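Local coordinates for protein putative pectin lyase (Geobacillus virus E2, PDB 7CHU) that serves as the trimeric tailspike of a deep-sea thermophilic bacteriophage, probably recognising host-surface polysaccharide through a pectate lyase-like beta-helix, at residues K132-V138 / L169-E175; N236-V240 / G265-Y269; I339-N345 / D363-Y369. One frame throughout, in Å; residues are numbered along the deposited sequence.

Contact 1: K132-V138 / L169-E175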
loop_
_atom_site.group_PDB
_atom_site.type_symbol
_atom_site.label_atom_id
_atom_site.label_comp_id
_atom_site.label_asym_id
_atom_site.label_seq_id
_atom_site.Cartn_x
_atom_site.Cartn_y
_atom_site.Cartn_z
ATOM N N LYS A 132 4.666 -22.793 21.212
ATOM C CA LYS A 132 5.199 -21.784 22.116
ATOM C C LYS A 132 5.386 -20.471 21.371
ATOM O O LYS A 132 5.606 -20.462 20.159
ATOM C CB LYS A 132 6.522 -22.250 22.730
ATOM C CG LYS A 132 6.337 -23.452 23.658
ATOM C CD LYS A 132 7.645 -23.863 24.303
ATOM C CE LYS A 132 7.444 -25.103 25.162
ATOM N NZ LYS A 132 8.727 -25.561 25.768
ATOM N N SER A 133 5.293 -19.363 22.111
ATOM C CA SER A 133 5.370 -18.029 21.536
ATOM C C SER A 133 6.793 -17.691 21.080
ATOM O O SER A 133 7.782 -18.294 21.520
ATOM C CB SER A 133 4.918 -16.973 22.551
ATOM O OG SER A 133 3.521 -17.031 22.748
ATOM N N ASN A 134 6.876 -16.697 20.191
ATOM C CA ASN A 134 8.135 -16.090 19.745
ATOM C C ASN A 134 8.980 -17.042 18.920
ATOM O O ASN A 134 10.209 -16.982 18.951
ATOM C CB ASN A 134 8.944 -15.551 20.932
ATOM C CG ASN A 134 8.163 -14.535 21.726
ATOM O OD1 ASN A 134 7.372 -13.798 21.162
ATOM N ND2 ASN A 134 8.366 -14.494 23.021
ATOM N N ILE A 135 8.355 -17.942 18.175
ATOM C CA ILE A 135 9.099 -18.873 17.335
ATOM C C ILE A 135 8.875 -18.465 15.884
ATOM O O ILE A 135 7.729 -18.330 15.439
ATOM C CB ILE A 135 8.679 -20.331 17.587
ATOM C CG1 ILE A 135 9.130 -20.780 18.984
ATOM C CG2 ILE A 135 9.298 -21.260 16.525
ATOM C CD1 ILE A 135 8.926 -22.309 19.263
ATOM N N ARG A 136 9.966 -18.255 15.147
ATOM C CA ARG A 136 9.899 -17.936 13.729
ATOM C C ARG A 136 10.603 -19.031 12.943
ATOM O O ARG A 136 11.739 -19.390 13.269
ATOM C CB ARG A 136 10.551 -16.587 13.441
ATOM C CG ARG A 136 9.637 -15.401 13.644
ATOM C CD ARG A 136 10.294 -14.162 13.073
ATOM N NE ARG A 136 11.460 -13.781 13.857
ATOM C CZ ARG A 136 12.584 -13.285 13.350
ATOM N NH1 ARG A 136 12.721 -13.111 12.042
ATOM N NH2 ARG A 136 13.585 -12.967 14.160
ATOM N N LEU A 137 9.934 -19.550 11.912
ATOM C CA LEU A 137 10.515 -20.529 10.995
ATOM C C LEU A 137 11.023 -19.795 9.749
ATOM O O LEU A 137 10.236 -19.236 8.981
ATOM C CB LEU A 137 9.497 -21.595 10.609
ATOM C CG LEU A 137 8.677 -22.282 11.713
ATOM C CD1 LEU A 137 7.688 -23.306 11.124
ATOM C CD2 LEU A 137 9.585 -22.936 12.769
ATOM N N VAL A 138 12.332 -19.822 9.535
ATOM C CA VAL A 138 12.979 -19.037 8.488
ATOM C C VAL A 138 13.795 -19.980 7.612
ATOM O O VAL A 138 14.595 -20.758 8.127
ATOM C CB VAL A 138 13.885 -17.948 9.093
ATOM C CG1 VAL A 138 14.628 -17.176 7.984
ATOM C CG2 VAL A 138 13.077 -17.020 10.016
ATOM N N LEU A 169 -0.960 -17.869 21.459
ATOM C CA LEU A 169 0.373 -17.937 20.896
ATOM C C LEU A 169 0.697 -16.581 20.287
ATOM O O LEU A 169 -0.073 -16.092 19.457
ATOM C CB LEU A 169 0.418 -19.024 19.824
ATOM C CG LEU A 169 1.764 -19.656 19.578
ATOM C CD1 LEU A 169 2.175 -20.365 20.850
ATOM C CD2 LEU A 169 1.622 -20.638 18.440
ATOM N N CYS A 170 1.832 -15.986 20.672
ATOM C CA CYS A 170 2.179 -14.645 20.205
ATOM C C CYS A 170 3.502 -14.599 19.449
ATOM O O CYS A 170 4.446 -15.342 19.750
ATOM C CB CYS A 170 2.240 -13.651 21.369
ATOM S SG CYS A 170 0.693 -13.496 22.249
ATOM N N PHE A 171 3.552 -13.700 18.460
ATOM C CA PHE A 171 4.788 -13.356 17.747
ATOM C C PHE A 171 5.418 -14.567 17.062
ATOM O O PHE A 171 6.638 -14.742 17.097
ATOM C CB PHE A 171 5.801 -12.705 18.688
ATOM C CG PHE A 171 5.275 -11.493 19.414
ATOM C CD1 PHE A 171 5.154 -10.262 18.753
ATOM C CD2 PHE A 171 4.914 -11.580 20.753
ATOM C CE1 PHE A 171 4.677 -9.152 19.431
ATOM C CE2 PHE A 171 4.445 -10.472 21.448
ATOM C CZ PHE A 171 4.321 -9.259 20.789
ATOM N N VAL A 172 4.600 -15.424 16.455
ATOM C CA VAL A 172 5.109 -16.539 15.656
ATOM C C VAL A 172 5.131 -16.125 14.190
ATOM O O VAL A 172 4.540 -15.121 13.796
ATOM C CB VAL A 172 4.287 -17.835 15.856
ATOM C CG1 VAL A 172 4.494 -18.423 17.277
ATOM C CG2 VAL A 172 2.807 -17.580 15.570
ATOM N N GLY A 173 5.820 -16.899 13.363
ATOM C CA GLY A 173 5.869 -16.525 11.959
ATOM C C GLY A 173 6.614 -17.535 11.115
ATOM O O GLY A 173 7.265 -18.461 11.621
ATOM N N ILE A 174 6.483 -17.341 9.798
ATOM C CA ILE A 174 7.216 -18.072 8.776
ATOM C C ILE A 174 7.806 -17.030 7.828
ATOM O O ILE A 174 7.133 -16.054 7.482
ATOM C CB ILE A 174 6.301 -19.050 7.992
ATOM C CG1 ILE A 174 5.632 -20.078 8.933
ATOM C CG2 ILE A 174 7.084 -19.755 6.873
ATOM C CD1 ILE A 174 4.696 -21.034 8.224
ATOM N N GLU A 175 9.044 -17.247 7.389
ATOM C CA GLU A 175 9.694 -16.374 6.416
ATOM C C GLU A 175 10.518 -17.217 5.457
ATOM O O GLU A 175 11.185 -18.162 5.871
ATOM C CB GLU A 175 10.615 -15.329 7.074
ATOM C CG GLU A 175 9.985 -14.419 8.116
ATOM C CD GLU A 175 11.055 -13.607 8.875
ATOM O OE1 GLU A 175 12.082 -13.253 8.262
ATOM O OE2 GLU A 175 10.894 -13.345 10.087
#
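Strands 135-138 and 173-175 run parallel in successive coils of a beta-helix of the pectate lyase-like family, their short axes 4.6 Å apart at closest and 19° from parallel. Three main-chain hydrogen bonds join them: Gly173 N to Ile135 O (3.2 Å), Leu137 N to Gly173 O (2.9 Å) and Glu175 N to Leu137 O (2.8 Å). The register continues back through a bend, where Asn134 and Phe171, both with positive phi, lie abreast and Asn134 N donates to Cys170 O over 2.8 Å. Just before it, a side chain takes over from the backbone: Ser133 OG accepts from Cys170 N, while also bonding to Asn106 O.

Leu137 and Ile174 share one face of the sheet, CD1 of the former 4.4 Å from CG1 of the latter, and pack with Phe160 of strand 156-160 inside the coil. Arg136, Val138 and Glu175 occupy the other face, which borders the second subunit; there Arg136 NH2 bonds to Ala140 O of that subunit. Gly173, the bridge partner of Arg136, carries no side chain there; the arginine rises from the face and the end of the Glu175 side chain leans across to it, Arg136 NH1 and Glu175 OE2 forming a salt bridge of 2.7 Å.

Contact 2: N236-V240 / G265-Y269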
loop_
_atom_site.group_PDB
_atom_site.type_symbol
_atom_site.label_atom_id
_atom_site.label_comp_id
_atom_site.label_asym_id
_atom_site.label_seq_id
_atom_site.Cartn_x
_atom_site.Cartn_y
_atom_site.Cartn_z
ATOM N N ASN A 236 -15.033 -28.585 -0.048
ATOM C CA ASN A 236 -15.129 -27.307 0.661
ATOM C C ASN A 236 -13.792 -26.883 1.279
ATOM O O ASN A 236 -13.750 -26.323 2.379
ATOM C CB ASN A 236 -16.219 -27.364 1.729
ATOM C CG ASN A 236 -16.643 -26.008 2.158
ATOM O OD1 ASN A 236 -16.540 -25.063 1.385
ATOM N ND2 ASN A 236 -17.119 -25.881 3.393
ATOM N N LYS A 237 -12.693 -27.158 0.575
ATOM C CA LYS A 237 -11.353 -26.728 0.976
ATOM C C LYS A 237 -10.852 -25.633 0.034
ATOM O O LYS A 237 -11.063 -25.712 -1.186
ATOM C CB LYS A 237 -10.372 -27.901 0.976
ATOM C CG LYS A 237 -10.858 -29.115 1.753
ATOM C CD LYS A 237 -11.241 -28.783 3.184
ATOM C CE LYS A 237 -11.724 -30.041 3.925
ATOM N NZ LYS A 237 -12.298 -29.684 5.238
ATOM N N HIS A 238 -10.171 -24.621 0.602
ATOM C CA HIS A 238 -9.895 -23.376 -0.110
ATOM C C HIS A 238 -8.440 -22.934 0.079
ATOM O O HIS A 238 -7.681 -23.507 0.869
ATOM C CB HIS A 238 -10.892 -22.293 0.336
ATOM C CG HIS A 238 -12.328 -22.721 0.170
ATOM N ND1 HIS A 238 -12.976 -22.676 -1.042
ATOM C CD2 HIS A 238 -13.220 -23.244 1.052
ATOM C CE1 HIS A 238 -14.213 -23.123 -0.904
ATOM N NE2 HIS A 238 -14.388 -23.481 0.359
ATOM N N GLY A 239 -8.034 -21.932 -0.712
ATOM C CA GLY A 239 -6.657 -21.471 -0.648
ATOM C C GLY A 239 -6.283 -20.936 0.720
ATOM O O GLY A 239 -5.282 -21.349 1.313
ATOM N N VAL A 240 -7.088 -20.014 1.240
ATOM C CA VAL A 240 -6.977 -19.497 2.606
ATOM C C VAL A 240 -8.368 -19.562 3.215
ATOM O O VAL A 240 -9.323 -19.056 2.619
ATOM C CB VAL A 240 -6.462 -18.046 2.644
ATOM C CG1 VAL A 240 -6.363 -17.554 4.109
ATOM C CG2 VAL A 240 -5.122 -17.935 1.958
ATOM N N GLY A 265 -10.121 -24.436 -4.669
ATOM C CA GLY A 265 -11.243 -23.817 -4.012
ATOM C C GLY A 265 -11.248 -22.333 -4.285
ATOM O O GLY A 265 -10.587 -21.841 -5.209
ATOM N N SER A 266 -11.992 -21.600 -3.463
ATOM C CA SER A 266 -11.852 -20.147 -3.452
ATOM C C SER A 266 -10.440 -19.737 -3.029
ATOM O O SER A 266 -9.796 -20.416 -2.230
ATOM C CB SER A 266 -12.880 -19.544 -2.503
ATOM O OG SER A 266 -14.173 -19.576 -3.107
ATOM N N HIS A 267 -9.963 -18.585 -3.526
ATOM C CA HIS A 267 -8.679 -18.096 -3.033
ATOM C C HIS A 267 -8.761 -17.779 -1.551
ATOM O O HIS A 267 -7.892 -18.178 -0.766
ATOM C CB HIS A 267 -8.218 -16.856 -3.799
ATOM C CG HIS A 267 -7.915 -17.127 -5.238
ATOM N ND1 HIS A 267 -7.006 -18.084 -5.644
ATOM C CD2 HIS A 267 -8.429 -16.584 -6.368
ATOM C CE1 HIS A 267 -6.965 -18.110 -6.967
ATOM N NE2 HIS A 267 -7.821 -17.215 -7.429
ATOM N N VAL A 268 -9.781 -17.030 -1.160
ATOM C CA VAL A 268 -9.976 -16.585 0.212
ATOM C C VAL A 268 -11.416 -16.900 0.576
ATOM O O VAL A 268 -12.334 -16.490 -0.140
ATOM C CB VAL A 268 -9.715 -15.077 0.358
ATOM C CG1 VAL A 268 -10.200 -14.584 1.710
ATOM C CG2 VAL A 268 -8.237 -14.770 0.151
ATOM N N TYR A 269 -11.615 -17.636 1.672
ATOM C CA TYR A 269 -12.949 -17.999 2.141
ATOM C C TYR A 269 -13.075 -17.573 3.600
ATOM O O TYR A 269 -12.380 -18.118 4.461
ATOM C CB TYR A 269 -13.180 -19.511 1.990
ATOM C CG TYR A 269 -14.608 -19.929 2.192
ATOM C CD1 TYR A 269 -15.143 -19.998 3.472
ATOM C CD2 TYR A 269 -15.433 -20.229 1.103
ATOM C CE1 TYR A 269 -16.462 -20.382 3.697
ATOM C CE2 TYR A 269 -16.764 -20.616 1.302
ATOM C CZ TYR A 269 -17.265 -20.700 2.605
ATOM O OH TYR A 269 -18.568 -21.062 2.839
HETATM O O HOH W 1 -19.130 -23.707 1.552
#
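Two neighbouring coils of the parallel beta-helix meet here at the turn leading into strands 240-243 and 268-271. At the start, Asn236 has positive phi and forms with Lys237 a G1 beta bulge; its OD1 accepts from His238 NE2 at 2.9 Å, fixing the imidazole. The CA-to-CB bond of Lys237 points away, but its carbonyl takes part, Lys237 O lying 3.4 Å from Gly265 CA. His238 is the centre of the contact: ND1 accepts from Ser266 N at 2.8 Å, and one ring face receives Tyr269 in an offset stack, centroids 4.5 Å apart and planes at 16°. Gly239 sits close under the next coil, its N donating to Ser266 O (2.8 Å); a CB here would clash with His267 O. Val240 then begins the parallel pairing, Val240 N to His267 O at 2.8 Å and Tyr269 N to Val240 O at 2.9 Å, and its side chain packs on Phe260 within the coil. A water closes the outer end of the stack, 2.9 Å from Asn236 OD1 and 3.0 Å from Tyr269 OH.

Contact 3: I339-N345 / D363-Y369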
loop_
_atom_site.group_PDB
_atom_site.type_symbol
_atom_site.label_atom_id
_atom_site.label_comp_id
_atom_site.label_asym_id
_atom_site.label_seq_id
_atom_site.Cartn_x
_atom_site.Cartn_y
_atom_site.Cartn_z
ATOM N N ILE A 339 -11.887 -0.823 -2.899
ATOM C CA ILE A 339 -11.382 0.488 -3.306
ATOM C C ILE A 339 -10.228 0.296 -4.274
ATOM O O ILE A 339 -9.223 -0.344 -3.928
ATOM C CB ILE A 339 -10.932 1.320 -2.089
ATOM C CG1 ILE A 339 -12.145 1.739 -1.244
ATOM C CG2 ILE A 339 -10.110 2.537 -2.538
ATOM C CD1 ILE A 339 -11.770 2.554 -0.026
ATOM N N GLY A 340 -10.344 0.892 -5.464
ATOM C CA GLY A 340 -9.269 0.850 -6.433
ATOM C C GLY A 340 -8.990 -0.519 -7.010
ATOM O O GLY A 340 -7.875 -0.766 -7.468
ATOM N N CYS A 341 -9.961 -1.428 -6.998
ATOM C CA CYS A 341 -9.697 -2.753 -7.530
ATOM C C CYS A 341 -10.036 -2.805 -9.012
ATOM O O CYS A 341 -10.851 -2.033 -9.519
ATOM C CB CYS A 341 -10.501 -3.823 -6.768
ATOM S SG CYS A 341 -10.115 -3.813 -4.985
ATOM N N ASP A 342 -9.469 -3.787 -9.689
ATOM C CA ASP A 342 -9.828 -4.021 -11.074
ATOM C C ASP A 342 -10.247 -5.471 -11.241
ATOM O O ASP A 342 -9.617 -6.377 -10.684
ATOM C CB ASP A 342 -8.689 -3.685 -12.016
ATOM C CG ASP A 342 -9.169 -3.502 -13.448
ATOM O OD1 ASP A 342 -9.145 -4.528 -14.167
ATOM O OD2 ASP A 342 -9.578 -2.359 -13.830
ATOM N N PHE A 343 -11.292 -5.672 -12.041
ATOM C CA PHE A 343 -11.954 -6.955 -12.232
ATOM C C PHE A 343 -12.011 -7.263 -13.718
ATOM O O PHE A 343 -12.475 -6.429 -14.504
ATOM C CB PHE A 343 -13.385 -6.919 -11.681
ATOM C CG PHE A 343 -13.488 -6.478 -10.255
ATOM C CD1 PHE A 343 -13.428 -7.428 -9.222
ATOM C CD2 PHE A 343 -13.702 -5.139 -9.938
ATOM C CE1 PHE A 343 -13.556 -7.045 -7.882
ATOM C CE2 PHE A 343 -13.822 -4.722 -8.611
ATOM C CZ PHE A 343 -13.749 -5.681 -7.565
ATOM N N TYR A 344 -11.556 -8.446 -14.111
ATOM C CA TYR A 344 -11.575 -8.810 -15.525
ATOM C C TYR A 344 -12.052 -10.250 -15.698
ATOM O O TYR A 344 -11.308 -11.193 -15.417
ATOM C CB TYR A 344 -10.198 -8.616 -16.164
ATOM C CG TYR A 344 -10.231 -8.698 -17.666
ATOM C CD1 TYR A 344 -10.566 -7.583 -18.439
ATOM C CD2 TYR A 344 -9.937 -9.887 -18.315
ATOM C CE1 TYR A 344 -10.594 -7.662 -19.826
ATOM C CE2 TYR A 344 -9.964 -9.972 -19.695
ATOM C CZ TYR A 344 -10.289 -8.854 -20.444
ATOM O OH TYR A 344 -10.339 -8.935 -21.815
ATOM N N ASN A 345 -13.285 -10.400 -16.194
ATOM C CA ASN A 345 -13.836 -11.649 -16.713
ATOM C C ASN A 345 -14.324 -12.589 -15.621
ATOM O O ASN A 345 -13.571 -13.447 -15.151
ATOM C CB ASN A 345 -12.835 -12.385 -17.605
ATOM C CG ASN A 345 -13.521 -13.203 -18.670
ATOM O OD1 ASN A 345 -14.619 -12.861 -19.106
ATOM N ND2 ASN A 345 -12.897 -14.296 -19.083
ATOM N N ASP A 363 -15.472 1.818 -4.539
ATOM C CA ASP A 363 -14.986 3.158 -4.830
ATOM C C ASP A 363 -13.706 3.132 -5.666
ATOM O O ASP A 363 -12.753 2.418 -5.334
ATOM C CB ASP A 363 -14.754 3.922 -3.526
ATOM C CG ASP A 363 -14.274 5.337 -3.767
ATOM O OD1 ASP A 363 -13.200 5.707 -3.247
ATOM O OD2 ASP A 363 -14.964 6.084 -4.503
ATOM N N GLY A 364 -13.678 3.927 -6.740
ATOM C CA GLY A 364 -12.496 3.991 -7.582
ATOM C C GLY A 364 -12.157 2.707 -8.310
ATOM O O GLY A 364 -11.000 2.507 -8.694
ATOM N N CYS A 365 -13.127 1.821 -8.509
ATOM C CA CYS A 365 -12.871 0.538 -9.152
ATOM C C CYS A 365 -13.192 0.623 -10.632
ATOM O O CYS A 365 -13.881 1.537 -11.086
ATOM C CB CYS A 365 -13.710 -0.587 -8.525
ATOM S SG CYS A 365 -13.348 -0.923 -6.782
ATOM N N SER A 366 -12.706 -0.357 -11.388
ATOM C CA SER A 366 -13.107 -0.469 -12.784
ATOM C C SER A 366 -12.963 -1.930 -13.186
ATOM O O SER A 366 -12.669 -2.794 -12.351
ATOM C CB SER A 366 -12.303 0.481 -13.684
ATOM O OG SER A 366 -13.013 0.697 -14.899
ATOM N N GLY A 367 -13.227 -2.217 -14.458
ATOM C CA GLY A 367 -13.138 -3.581 -14.925
ATOM C C GLY A 367 -14.016 -3.827 -16.130
ATOM O O GLY A 367 -14.708 -2.941 -16.609
ATOM N N GLN A 368 -13.980 -5.073 -16.600
ATOM C CA GLN A 368 -14.690 -5.416 -17.816
ATOM C C GLN A 368 -15.090 -6.880 -17.774
ATOM O O GLN A 368 -14.376 -7.715 -17.209
ATOM C CB GLN A 368 -13.824 -5.124 -19.059
ATOM C CG GLN A 368 -14.653 -5.055 -20.352
ATOM C CD GLN A 368 -13.795 -4.740 -21.564
ATOM O OE1 GLN A 368 -12.565 -4.652 -21.468
ATOM N NE2 GLN A 368 -14.438 -4.582 -22.716
ATOM N N TYR A 369 -16.251 -7.175 -18.370
ATOM C CA TYR A 369 -16.735 -8.531 -18.631
ATOM C C TYR A 369 -17.247 -9.207 -17.364
ATOM O O TYR A 369 -16.747 -10.261 -16.956
ATOM C CB TYR A 369 -15.661 -9.401 -19.300
ATOM C CG TYR A 369 -15.289 -8.919 -20.683
ATOM C CD1 TYR A 369 -16.284 -8.607 -21.635
ATOM C CD2 TYR A 369 -13.955 -8.752 -21.045
ATOM C CE1 TYR A 369 -15.949 -8.137 -22.911
ATOM C CE2 TYR A 369 -13.618 -8.301 -22.313
ATOM C CZ TYR A 369 -14.614 -7.998 -23.236
ATOM O OH TYR A 369 -14.252 -7.538 -24.481
#
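Stacked coils of the parallel beta-helix align Cys341 with Cys365 and Phe343 with Gly367. Cys341 CB lies 4.1 Å from Cys365 SG, and Phe343 CE2 4.1 Å from Cys365 CB; the Phe343 ring also meets those of Phe321 and Phe350. The cysteines form no disulphide: Cys365 SG instead accepts from Cys341 N at 3.4 Å. Gly367 has backbone angles a CB would not tolerate, and one would run into Phe343 O.

Around this centre the backbones pair in parallel, axes of strands 342-345 and 366-368 4.7 Å apart and 4° from parallel, with Ser366 N bonded to Cys341 O (3.1 Å) and Gln368 N to Phe343 O (2.9 Å). Gly340 and Gly364, both with positive phi, turn the chain before the strands, and Gly340 N reaches Asp363 O at 2.9 Å. The face bearing Asp342 and Ser366 looks onto the third subunit, whose Arg335 and Lys337 form salt bridges with Asp342. At the far end Tyr369 turns its edge to the face of Tyr344, with Tyr344 CZ 3.7 Å from Tyr369 CD2.

The three contacts follow one another along the chain, each closing before the next opens, and mark separate levels along a single beta-helix. Contacts 1 and 2 both reach the same parallel sheet, their centres 24 Å apart; contact 3 belongs to another sheet, its centre 21 Å from contact 2 and 36 Å from contact 1. None touches another: the nearest atoms of contacts 2 and 3 are still about 10 Å apart. Contacts 1 and 3 each meet the second subunit, and contact 3 the third as well, whereas contact 2 touches no other chain. Coil-to-coil pairing thus builds each subunit's shaft, and some of its faces also join the trimer.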